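Local atomic coordinates of methyltransferase-like protein 5 (Pyrococcus horikoshii, PDB entry 1WY7), a protein that probably transfers methyl groups from S-adenosylmethionine to a nucleic acid, likely RNA, and is seen here with the demethylated product S-adenosyl-L-homocysteine bound. Residues A[106-120]-A[133-147]. Residues are numbered along the deposited sequence; the frame is centred on the assembly and turned at random.
With SAH (S-adenosyl-L-homocysteine), chain E.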
ATOM      1  N   VAL A 106       0.165   6.040 -11.579  1.00 32.14           N
ATOM      2  CA  VAL A 106      -0.888   6.192 -10.584  1.00 31.76           C
ATOM      3  C   VAL A 106      -1.788   7.400 -10.882  1.00 32.50           C
ATOM      4  O   VAL A 106      -2.989   7.358 -10.651  1.00 31.06           O
ATOM      5  CB  VAL A 106      -0.271   6.330  -9.154  1.00 29.62           C
ATOM      6  CG1 VAL A 106       0.557   7.624  -9.052  1.00 28.07           C
ATOM      7  CG2 VAL A 106      -1.373   6.309  -8.098  1.00 28.67           C
ATOM      8  N   SER A 107      -1.211   8.472 -11.415  1.00 34.97           N
ATOM      9  CA  SER A 107      -2.002   9.664 -11.705  1.00 37.37           C
ATOM     10  C   SER A 107      -3.017   9.479 -12.816  1.00 37.97           C
ATOM     11  O   SER A 107      -3.969  10.241 -12.896  1.00 37.08           O
ATOM     12  CB  SER A 107      -1.095  10.851 -12.052  1.00 37.52           C
ATOM     13  OG  SER A 107      -0.403  10.627 -13.269  1.00 37.07           O
ATOM     14  N   GLU A 108      -2.831   8.466 -13.660  1.00 41.11           N
ATOM     15  CA  GLU A 108      -3.759   8.236 -14.765  1.00 43.67           C
ATOM     16  C   GLU A 108      -4.971   7.390 -14.396  1.00 43.77           C
ATOM     17  O   GLU A 108      -5.940   7.329 -15.146  1.00 44.38           O
ATOM     18  CB  GLU A 108      -3.003   7.633 -15.947  1.00 46.32           C
ATOM     19  CG  GLU A 108      -1.875   8.542 -16.434  1.00 52.89           C
ATOM     20  CD  GLU A 108      -1.126   7.975 -17.626  1.00 57.07           C
ATOM     21  OE1 GLU A 108      -0.458   6.917 -17.479  1.00 59.72           O
ATOM     22  OE2 GLU A 108      -1.210   8.590 -18.713  1.00 60.01           O
ATOM     23  N   PHE A 109      -4.914   6.753 -13.231  1.00 44.42           N
ATOM     24  CA  PHE A 109      -6.005   5.921 -12.732  1.00 43.96           C
ATOM     25  C   PHE A 109      -7.074   6.849 -12.151  1.00 45.21           C
ATOM     26  O   PHE A 109      -6.756   7.793 -11.433  1.00 44.54           O
ATOM     27  CB  PHE A 109      -5.445   4.970 -11.656  1.00 42.65           C
ATOM     28  CG  PHE A 109      -6.492   4.150 -10.940  1.00 41.51           C
ATOM     29  CD1 PHE A 109      -6.838   4.435  -9.625  1.00 40.58           C
ATOM     30  CD2 PHE A 109      -7.122   3.087 -11.579  1.00 40.65           C
ATOM     31  CE1 PHE A 109      -7.795   3.671  -8.955  1.00 41.62           C
ATOM     32  CE2 PHE A 109      -8.080   2.319 -10.922  1.00 41.51           C
ATOM     33  CZ  PHE A 109      -8.417   2.611  -9.605  1.00 41.57           C
ATOM     34  N   ASN A 110      -8.339   6.612 -12.474  1.00 47.99           N
ATOM     35  CA  ASN A 110      -9.375   7.474 -11.920  1.00 52.46           C
ATOM     36  C   ASN A 110     -10.742   6.819 -11.776  1.00 53.02           C
ATOM     37  O   ASN A 110     -11.732   7.268 -12.346  1.00 55.03           O
ATOM     38  CB  ASN A 110      -9.481   8.777 -12.727  1.00 53.94           C
ATOM     39  CG  ASN A 110      -9.845   8.542 -14.162  1.00 56.10           C
ATOM     40  OD1 ASN A 110     -10.914   8.950 -14.612  1.00 58.82           O
ATOM     41  ND2 ASN A 110      -8.959   7.881 -14.900  1.00 57.25           N
ATOM     42  N   SER A 111     -10.778   5.744 -10.999  1.00 53.12           N
ATOM     43  CA  SER A 111     -12.010   5.026 -10.723  1.00 52.29           C
ATOM     44  C   SER A 111     -12.248   5.225  -9.236  1.00 51.49           C
ATOM     45  O   SER A 111     -11.332   5.073  -8.432  1.00 51.11           O
ATOM     46  CB  SER A 111     -11.856   3.532 -11.002  1.00 51.85           C
ATOM     47  OG  SER A 111     -11.499   3.296 -12.343  1.00 53.57           O
ATOM     48  N   ARG A 112     -13.473   5.565  -8.865  1.00 51.11           N
ATOM     49  CA  ARG A 112     -13.778   5.766  -7.460  1.00 50.23           C
ATOM     50  C   ARG A 112     -13.902   4.420  -6.744  1.00 47.34           C
ATOM     51  O   ARG A 112     -14.533   3.495  -7.246  1.00 48.51           O
ATOM     52  CB  ARG A 112     -15.066   6.569  -7.313  1.00 51.99           C
ATOM     53  CG  ARG A 112     -15.369   6.933  -5.886  1.00 56.04           C
ATOM     54  CD  ARG A 112     -15.914   8.339  -5.778  1.00 58.23           C
ATOM     55  NE  ARG A 112     -15.940   8.783  -4.387  1.00 61.32           N
ATOM     56  CZ  ARG A 112     -14.938   9.410  -3.774  1.00 60.12           C
ATOM     57  NH1 ARG A 112     -13.818   9.686  -4.424  1.00 58.72           N
ATOM     58  NH2 ARG A 112     -15.054   9.749  -2.497  1.00 61.07           N
ATOM     59  N   VAL A 113     -13.279   4.317  -5.575  1.00 43.92           N
ATOM     60  CA  VAL A 113     -13.311   3.092  -4.783  1.00 39.79           C
ATOM     61  C   VAL A 113     -13.748   3.420  -3.357  1.00 40.22           C
ATOM     62  O   VAL A 113     -13.901   4.593  -3.008  1.00 39.56           O
ATOM     63  CB  VAL A 113     -11.912   2.448  -4.711  1.00 38.70           C
ATOM     64  CG1 VAL A 113     -11.401   2.130  -6.113  1.00 35.80           C
ATOM     65  CG2 VAL A 113     -10.953   3.387  -4.002  1.00 34.86           C
ATOM     66  N   ASP A 114     -13.939   2.391  -2.535  1.00 39.79           N
ATOM     67  CA  ASP A 114     -14.330   2.585  -1.134  1.00 39.04           C
ATOM     68  C   ASP A 114     -13.115   2.877  -0.261  1.00 38.54           C
ATOM     69  O   ASP A 114     -13.157   3.753   0.612  1.00 39.70           O
ATOM     70  CB  ASP A 114     -15.013   1.336  -0.556  1.00 39.53           C
ATOM     71  CG  ASP A 114     -16.379   1.061  -1.166  1.00 42.35           C
ATOM     72  OD1 ASP A 114     -17.156   2.022  -1.362  1.00 44.49           O
ATOM     73  OD2 ASP A 114     -16.682  -0.125  -1.427  1.00 39.07           O
ATOM     74  N   ILE A 115     -12.037   2.133  -0.491  1.00 36.07           N
ATOM     75  CA  ILE A 115     -10.824   2.282   0.304  1.00 33.05           C
ATOM     76  C   ILE A 115      -9.541   2.214  -0.523  1.00 32.06           C
ATOM     77  O   ILE A 115      -9.458   1.514  -1.525  1.00 31.49           O
ATOM     78  CB  ILE A 115     -10.727   1.157   1.420  1.00 33.88           C
ATOM     79  CG1 ILE A 115     -11.612   1.485   2.625  1.00 35.91           C
ATOM     80  CG2 ILE A 115      -9.301   1.019   1.932  1.00 31.04           C
ATOM     81  CD1 ILE A 115     -13.044   1.183   2.428  1.00 38.18           C
ATOM     82  N   VAL A 116      -8.536   2.959  -0.087  1.00 30.53           N
ATOM     83  CA  VAL A 116      -7.242   2.901  -0.728  1.00 28.33           C
ATOM     84  C   VAL A 116      -6.236   2.378   0.304  1.00 28.01           C
ATOM     85  O   VAL A 116      -6.242   2.808   1.456  1.00 28.51           O
ATOM     86  CB  VAL A 116      -6.717   4.287  -1.193  1.00 25.94           C
ATOM     87  CG1 VAL A 116      -5.261   4.147  -1.567  1.00 20.20           C
ATOM     88  CG2 VAL A 116      -7.519   4.830  -2.385  1.00 23.30           C
ATOM     89  N   ILE A 117      -5.393   1.441  -0.109  1.00 25.96           N
ATOM     90  CA  ILE A 117      -4.326   0.949   0.746  1.00 25.54           C
ATOM     91  C   ILE A 117      -3.098   1.078  -0.137  1.00 25.95           C
ATOM     92  O   ILE A 117      -3.178   0.843  -1.346  1.00 26.58           O
ATOM     93  CB  ILE A 117      -4.527  -0.519   1.170  1.00 24.85           C
ATOM     94  CG1 ILE A 117      -4.565  -1.438  -0.057  1.00 25.11           C
ATOM     95  CG2 ILE A 117      -5.806  -0.627   1.995  1.00 24.62           C
ATOM     96  CD1 ILE A 117      -4.828  -2.918   0.283  1.00 29.75           C
HETATM   97  N   MSE A 118      -1.974   1.482   0.442  1.00 25.23           N
HETATM   98  CA  MSE A 118      -0.777   1.633  -0.357  1.00 26.52           C
HETATM   99  C   MSE A 118       0.520   1.726   0.432  1.00 26.42           C
HETATM  100  O   MSE A 118       0.553   2.212   1.565  1.00 25.06           O
HETATM  101  CB  MSE A 118      -0.902   2.873  -1.279  1.00 26.20           C
HETATM  102  CG  MSE A 118      -1.136   4.222  -0.571  1.00 29.27           C
HETATM  103 SE   MSE A 118      -1.324   5.613  -1.745  1.00 33.59          SE
HETATM  104  CE  MSE A 118      -1.230   6.978  -0.650  1.00 29.58           C
ATOM    105  N   ASN A 119       1.578   1.230  -0.199  1.00 25.72           N
ATOM    106  CA  ASN A 119       2.944   1.271   0.312  1.00 26.93           C
ATOM    107  C   ASN A 119       3.618   1.998  -0.855  1.00 27.88           C
ATOM    108  O   ASN A 119       4.342   1.387  -1.640  1.00 26.33           O
ATOM    109  CB  ASN A 119       3.510  -0.152   0.450  1.00 26.59           C
ATOM    110  CG  ASN A 119       4.945  -0.175   0.957  1.00 29.99           C
ATOM    111  OD1 ASN A 119       5.558  -1.235   1.046  1.00 34.28           O
ATOM    112  ND2 ASN A 119       5.483   0.988   1.292  1.00 33.34           N
ATOM    113  N   PRO A 120       3.363   3.311  -0.993  1.00 29.53           N
ATOM    114  CA  PRO A 120       3.939   4.110  -2.080  1.00 30.33           C
ATOM    115  C   PRO A 120       5.415   4.399  -1.909  1.00 31.32           C
ATOM    116  O   PRO A 120       5.962   4.219  -0.831  1.00 29.98           O
ATOM    117  CB  PRO A 120       3.091   5.381  -2.042  1.00 30.00           C
ATOM    118  CG  PRO A 120       2.880   5.573  -0.559  1.00 28.49           C
ATOM    119  CD  PRO A 120       2.582   4.161  -0.069  1.00 28.74           C
ATOM    120  N   PHE A 133       0.753   9.770  -5.443  1.00 31.09           N
ATOM    121  CA  PHE A 133      -0.028   8.711  -4.797  1.00 30.27           C
ATOM    122  C   PHE A 133      -1.031   9.266  -3.771  1.00 29.42           C
ATOM    123  O   PHE A 133      -2.194   8.868  -3.759  1.00 28.50           O
ATOM    124  CB  PHE A 133       0.904   7.688  -4.125  1.00 28.06           C
ATOM    125  CG  PHE A 133       1.627   6.794  -5.098  1.00 26.24           C
ATOM    126  CD1 PHE A 133       2.759   7.239  -5.784  1.00 26.67           C
ATOM    127  CD2 PHE A 133       1.153   5.513  -5.353  1.00 24.70           C
ATOM    128  CE1 PHE A 133       3.406   6.408  -6.717  1.00 27.06           C
ATOM    129  CE2 PHE A 133       1.788   4.677  -6.278  1.00 24.91           C
ATOM    130  CZ  PHE A 133       2.911   5.121  -6.960  1.00 24.16           C
ATOM    131  N   LEU A 134      -0.581  10.188  -2.922  1.00 29.60           N
ATOM    132  CA  LEU A 134      -1.464  10.788  -1.926  1.00 29.83           C
ATOM    133  C   LEU A 134      -2.562  11.580  -2.626  1.00 30.59           C
ATOM    134  O   LEU A 134      -3.731  11.468  -2.258  1.00 29.12           O
ATOM    135  CB  LEU A 134      -0.674  11.685  -0.976  1.00 29.05           C
ATOM    136  CG  LEU A 134       0.240  10.904  -0.035  1.00 28.66           C
ATOM    137  CD1 LEU A 134       1.286  11.820   0.567  1.00 28.21           C
ATOM    138  CD2 LEU A 134      -0.613  10.244   1.041  1.00 31.33           C
ATOM    139  N   LEU A 135      -2.192  12.366  -3.643  1.00 32.49           N
ATOM    140  CA  LEU A 135      -3.186  13.141  -4.397  1.00 32.67           C
ATOM    141  C   LEU A 135      -4.250  12.229  -4.998  1.00 29.71           C
ATOM    142  O   LEU A 135      -5.432  12.492  -4.866  1.00 30.59           O
ATOM    143  CB  LEU A 135      -2.530  13.952  -5.531  1.00 34.17           C
ATOM    144  CG  LEU A 135      -2.182  15.411  -5.217  1.00 37.49           C
ATOM    145  CD1 LEU A 135      -1.520  16.062  -6.442  1.00 37.60           C
ATOM    146  CD2 LEU A 135      -3.453  16.160  -4.829  1.00 35.15           C
ATOM    147  N   LYS A 136      -3.824  11.172  -5.680  1.00 28.75           N
ATOM    148  CA  LYS A 136      -4.766  10.237  -6.290  1.00 27.98           C
ATOM    149  C   LYS A 136      -5.636   9.549  -5.232  1.00 28.24           C
ATOM    150  O   LYS A 136      -6.850   9.450  -5.387  1.00 28.60           O
ATOM    151  CB  LYS A 136      -4.004   9.192  -7.103  1.00 27.70           C
ATOM    152  CG  LYS A 136      -4.879   8.153  -7.772  1.00 27.96           C
ATOM    153  CD  LYS A 136      -5.895   8.800  -8.701  1.00 31.15           C
ATOM    154  CE  LYS A 136      -5.213   9.657  -9.766  1.00 29.57           C
ATOM    155  NZ  LYS A 136      -6.236  10.356 -10.575  1.00 32.04           N
ATOM    156  N   ALA A 137      -5.013   9.068  -4.162  1.00 29.06           N
ATOM    157  CA  ALA A 137      -5.755   8.402  -3.088  1.00 30.49           C
ATOM    158  C   ALA A 137      -6.841   9.330  -2.543  1.00 30.34           C
ATOM    159  O   ALA A 137      -7.989   8.931  -2.385  1.00 31.39           O
ATOM    160  CB  ALA A 137      -4.793   7.980  -1.941  1.00 26.99           C
ATOM    161  N   PHE A 138      -6.479  10.574  -2.258  1.00 31.87           N
ATOM    162  CA  PHE A 138      -7.453  11.532  -1.738  1.00 33.96           C
ATOM    163  C   PHE A 138      -8.570  11.817  -2.738  1.00 34.90           C
ATOM    164  O   PHE A 138      -9.717  12.065  -2.365  1.00 37.31           O
ATOM    165  CB  PHE A 138      -6.741  12.824  -1.359  1.00 31.12           C
ATOM    166  CG  PHE A 138      -5.794  12.664  -0.212  1.00 32.57           C
ATOM    167  CD1 PHE A 138      -4.669  13.467  -0.107  1.00 30.22           C
ATOM    168  CD2 PHE A 138      -6.020  11.688   0.757  1.00 31.99           C
ATOM    169  CE1 PHE A 138      -3.780  13.306   0.938  1.00 31.92           C
ATOM    170  CE2 PHE A 138      -5.140  11.518   1.809  1.00 32.28           C
ATOM    171  CZ  PHE A 138      -4.014  12.328   1.901  1.00 33.53           C
ATOM    172  N   GLU A 139      -8.221  11.755  -4.010  1.00 34.79           N
ATOM    173  CA  GLU A 139      -9.145  12.002  -5.108  1.00 37.24           C
ATOM    174  C   GLU A 139     -10.193  10.896  -5.295  1.00 37.36           C
ATOM    175  O   GLU A 139     -11.379  11.176  -5.476  1.00 36.31           O
ATOM    176  CB  GLU A 139      -8.316  12.133  -6.396  1.00 39.40           C
ATOM    177  CG  GLU A 139      -8.975  12.862  -7.532  1.00 45.83           C
ATOM    178  CD  GLU A 139      -8.526  12.346  -8.897  1.00 48.14           C
ATOM    179  OE1 GLU A 139      -7.330  12.024  -9.063  1.00 47.77           O
ATOM    180  OE2 GLU A 139      -9.380  12.269  -9.807  1.00 50.17           O
ATOM    181  N   ILE A 140      -9.757   9.636  -5.242  1.00 37.14           N
ATOM    182  CA  ILE A 140     -10.670   8.515  -5.485  1.00 35.88           C
ATOM    183  C   ILE A 140     -11.337   7.827  -4.297  1.00 36.30           C
ATOM    184  O   ILE A 140     -12.194   6.966  -4.491  1.00 35.88           O
ATOM    185  CB  ILE A 140      -9.983   7.394  -6.320  1.00 34.72           C
ATOM    186  CG1 ILE A 140      -8.858   6.733  -5.516  1.00 34.78           C
ATOM    187  CG2 ILE A 140      -9.416   7.968  -7.600  1.00 35.14           C
ATOM    188  CD1 ILE A 140      -8.304   5.454  -6.172  1.00 31.00           C
ATOM    189  N   SER A 141     -10.970   8.188  -3.075  1.00 37.41           N
ATOM    190  CA  SER A 141     -11.572   7.535  -1.916  1.00 37.76           C
ATOM    191  C   SER A 141     -11.759   8.484  -0.743  1.00 37.98           C
ATOM    192  O   SER A 141     -11.207   9.579  -0.730  1.00 39.16           O
ATOM    193  CB  SER A 141     -10.698   6.348  -1.472  1.00 38.91           C
ATOM    194  OG  SER A 141     -11.266   5.664  -0.359  1.00 39.44           O
ATOM    195  N   ASP A 142     -12.545   8.055   0.240  1.00 38.36           N
ATOM    196  CA  ASP A 142     -12.779   8.852   1.443  1.00 39.21           C
ATOM    197  C   ASP A 142     -11.988   8.295   2.633  1.00 37.22           C
ATOM    198  O   ASP A 142     -11.881   8.950   3.674  1.00 36.16           O
ATOM    199  CB  ASP A 142     -14.274   8.902   1.775  1.00 42.93           C
ATOM    200  CG  ASP A 142     -15.041   9.876   0.883  1.00 45.89           C
ATOM    201  OD1 ASP A 142     -16.286   9.757   0.816  1.00 46.95           O
ATOM    202  OD2 ASP A 142     -14.404  10.763   0.264  1.00 46.91           O
ATOM    203  N   VAL A 143     -11.439   7.087   2.469  1.00 34.00           N
ATOM    204  CA  VAL A 143     -10.609   6.457   3.499  1.00 30.28           C
ATOM    205  C   VAL A 143      -9.314   5.947   2.862  1.00 29.37           C
ATOM    206  O   VAL A 143      -9.341   5.135   1.937  1.00 28.22           O
ATOM    207  CB  VAL A 143     -11.324   5.267   4.188  1.00 32.49           C
ATOM    208  CG1 VAL A 143     -10.384   4.642   5.229  1.00 31.57           C
ATOM    209  CG2 VAL A 143     -12.607   5.738   4.873  1.00 29.87           C
ATOM    210  N   VAL A 144      -8.179   6.416   3.369  1.00 28.51           N
ATOM    211  CA  VAL A 144      -6.876   6.035   2.832  1.00 27.59           C
ATOM    212  C   VAL A 144      -5.927   5.471   3.883  1.00 28.71           C
ATOM    213  O   VAL A 144      -5.806   6.030   4.976  1.00 30.69           O
ATOM    214  CB  VAL A 144      -6.168   7.264   2.188  1.00 25.84           C
ATOM    215  CG1 VAL A 144      -4.775   6.886   1.720  1.00 20.82           C
ATOM    216  CG2 VAL A 144      -7.023   7.823   1.062  1.00 22.98           C
ATOM    217  N   TYR A 145      -5.259   4.366   3.544  1.00 26.35           N
ATOM    218  CA  TYR A 145      -4.270   3.741   4.424  1.00 24.90           C
ATOM    219  C   TYR A 145      -2.956   3.782   3.656  1.00 25.48           C
ATOM    220  O   TYR A 145      -2.869   3.259   2.547  1.00 24.16           O
ATOM    221  CB  TYR A 145      -4.624   2.274   4.740  1.00 23.14           C
ATOM    222  CG  TYR A 145      -5.819   2.080   5.658  1.00 22.46           C
ATOM    223  CD1 TYR A 145      -5.662   1.967   7.047  1.00 24.43           C
ATOM    224  CD2 TYR A 145      -7.107   2.014   5.135  1.00 22.32           C
ATOM    225  CE1 TYR A 145      -6.774   1.792   7.887  1.00 24.76           C
ATOM    226  CE2 TYR A 145      -8.219   1.844   5.952  1.00 23.53           C
ATOM    227  CZ  TYR A 145      -8.049   1.734   7.326  1.00 26.34           C
ATOM    228  OH  TYR A 145      -9.163   1.587   8.126  1.00 26.24           O
ATOM    229  N   SER A 146      -1.937   4.397   4.240  1.00 25.52           N
ATOM    230  CA  SER A 146      -0.654   4.498   3.574  1.00 26.31           C
ATOM    231  C   SER A 146       0.508   4.319   4.527  1.00 26.95           C
ATOM    232  O   SER A 146       0.336   4.319   5.743  1.00 27.82           O
ATOM    233  CB  SER A 146      -0.539   5.853   2.862  1.00 27.57           C
ATOM    234  OG  SER A 146       0.613   5.885   2.035  1.00 30.58           O
ATOM    235  N   ILE A 147       1.699   4.152   3.964  1.00 27.77           N
ATOM    236  CA  ILE A 147       2.901   3.964   4.761  1.00 28.83           C
ATOM    237  C   ILE A 147       3.927   5.021   4.376  1.00 30.58           C
ATOM    238  O   ILE A 147       4.107   5.310   3.200  1.00 34.12           O
ATOM    239  CB  ILE A 147       3.495   2.553   4.534  1.00 27.22           C
ATOM    240  CG1 ILE A 147       2.471   1.485   4.946  1.00 25.38           C
ATOM    241  CG2 ILE A 147       4.776   2.395   5.329  1.00 24.54           C
ATOM    242  CD1 ILE A 147       2.947   0.064   4.749  1.00 23.41           C
TER
HETATM  243  N   SAH E1001       5.446  -5.087  -3.303  1.00 49.91           N
HETATM  244  CA  SAH E1001       4.795  -4.007  -2.535  1.00 50.93           C
HETATM  245  CB  SAH E1001       4.873  -2.729  -3.387  1.00 47.39           C
HETATM  246  CG  SAH E1001       6.144  -2.059  -3.006  1.00 45.85           C
HETATM  247  SD  SAH E1001       6.746  -0.539  -3.766  1.00 42.13           S
HETATM  248  C   SAH E1001       3.405  -4.481  -2.207  1.00 51.79           C
HETATM  249  O   SAH E1001       3.176  -5.730  -2.237  1.00 52.57           O
HETATM  250  OXT SAH E1001       2.582  -3.545  -1.935  1.00 50.06           O
HETATM  251  C5' SAH E1001       5.363   0.201  -4.607  1.00 42.38           C
HETATM  252  C4' SAH E1001       5.244   0.067  -6.132  1.00 38.73           C
HETATM  253  O4' SAH E1001       5.015   1.377  -6.709  1.00 37.04           O
HETATM  254  C3' SAH E1001       6.494  -0.399  -6.881  1.00 37.81           C
HETATM  255  O3' SAH E1001       6.210  -1.777  -7.194  1.00 35.00           O
HETATM  256  C2' SAH E1001       6.547   0.422  -8.180  1.00 35.76           C
HETATM  257  O2' SAH E1001       6.770  -0.190  -9.431  1.00 33.23           O
HETATM  258  C1' SAH E1001       5.263   1.264  -8.090  1.00 36.68           C
HETATM  259  N9  SAH E1001       5.376   2.601  -8.655  1.00 38.09           N
HETATM  260  C8  SAH E1001       6.414   3.515  -8.609  1.00 37.31           C
HETATM  261  N7  SAH E1001       6.156   4.644  -9.220  1.00 37.18           N
HETATM  262  C5  SAH E1001       4.862   4.477  -9.705  1.00 37.77           C
HETATM  263  C6  SAH E1001       3.980   5.314 -10.441  1.00 36.07           C
HETATM  264  N6  SAH E1001       4.328   6.563 -10.822  1.00 38.76           N
HETATM  265  N1  SAH E1001       2.731   4.853 -10.785  1.00 35.81           N
HETATM  266  C2  SAH E1001       2.381   3.605 -10.394  1.00 37.11           C
HETATM  267  N3  SAH E1001       3.124   2.718  -9.691  1.00 39.36           N
HETATM  268  C4  SAH E1001       4.370   3.220  -9.368  1.00 38.06           C
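The F133 ring lies between V106, whose CG1 stands over the centre of one face as a CH-pi contact (3.9 Å to the centroid), and P120, whose CB makes an off-centre CH-pi contact from the opposite side. At the ring edge, F133 CZ meets SAH C4 at 3.4 Å, while V106 N donates to SAH N1 (2.9 Å), so both segments hold the adenine. The F109 ring turns its edge to I140 CD1. The R112 guanidinium carries I140 O over one face; at its edge NH2 makes a salt bridge to D142 OD2 whose hydrogen bond is weak, the two planes 68° apart. K136, bent at chi2 and chi3, curls toward 106-109 so that NZ bonds F109 O at 2.8 Å, S107 O weakly, and E139 OE1 in a salt bridge. A methionine here would probably leave those two carbonyls and the E139 carboxylate without their shared cation, and 106-109 less firmly tied to the helix. Strand 115-118, helix 131-140 and strand 143-149 form a beta-alpha-beta unit of the Rossmann-like methyltransferase fold, the strands paired in parallel through V116 N to V143 O, Y145 N to V116 O (2.8 Å) and M118 N to Y145 O. Between sheet and helix, V116 CG2 packs on I140 CG1 (3.9 Å), and selenomethionine M118, extended beyond CG, brings CE against L134 CD2 and A137 CB. N119, bonded to Y28 and T30, begins the Asn-Pro-Pro-Phe sequence familiar from N6-adenine methyltransferases.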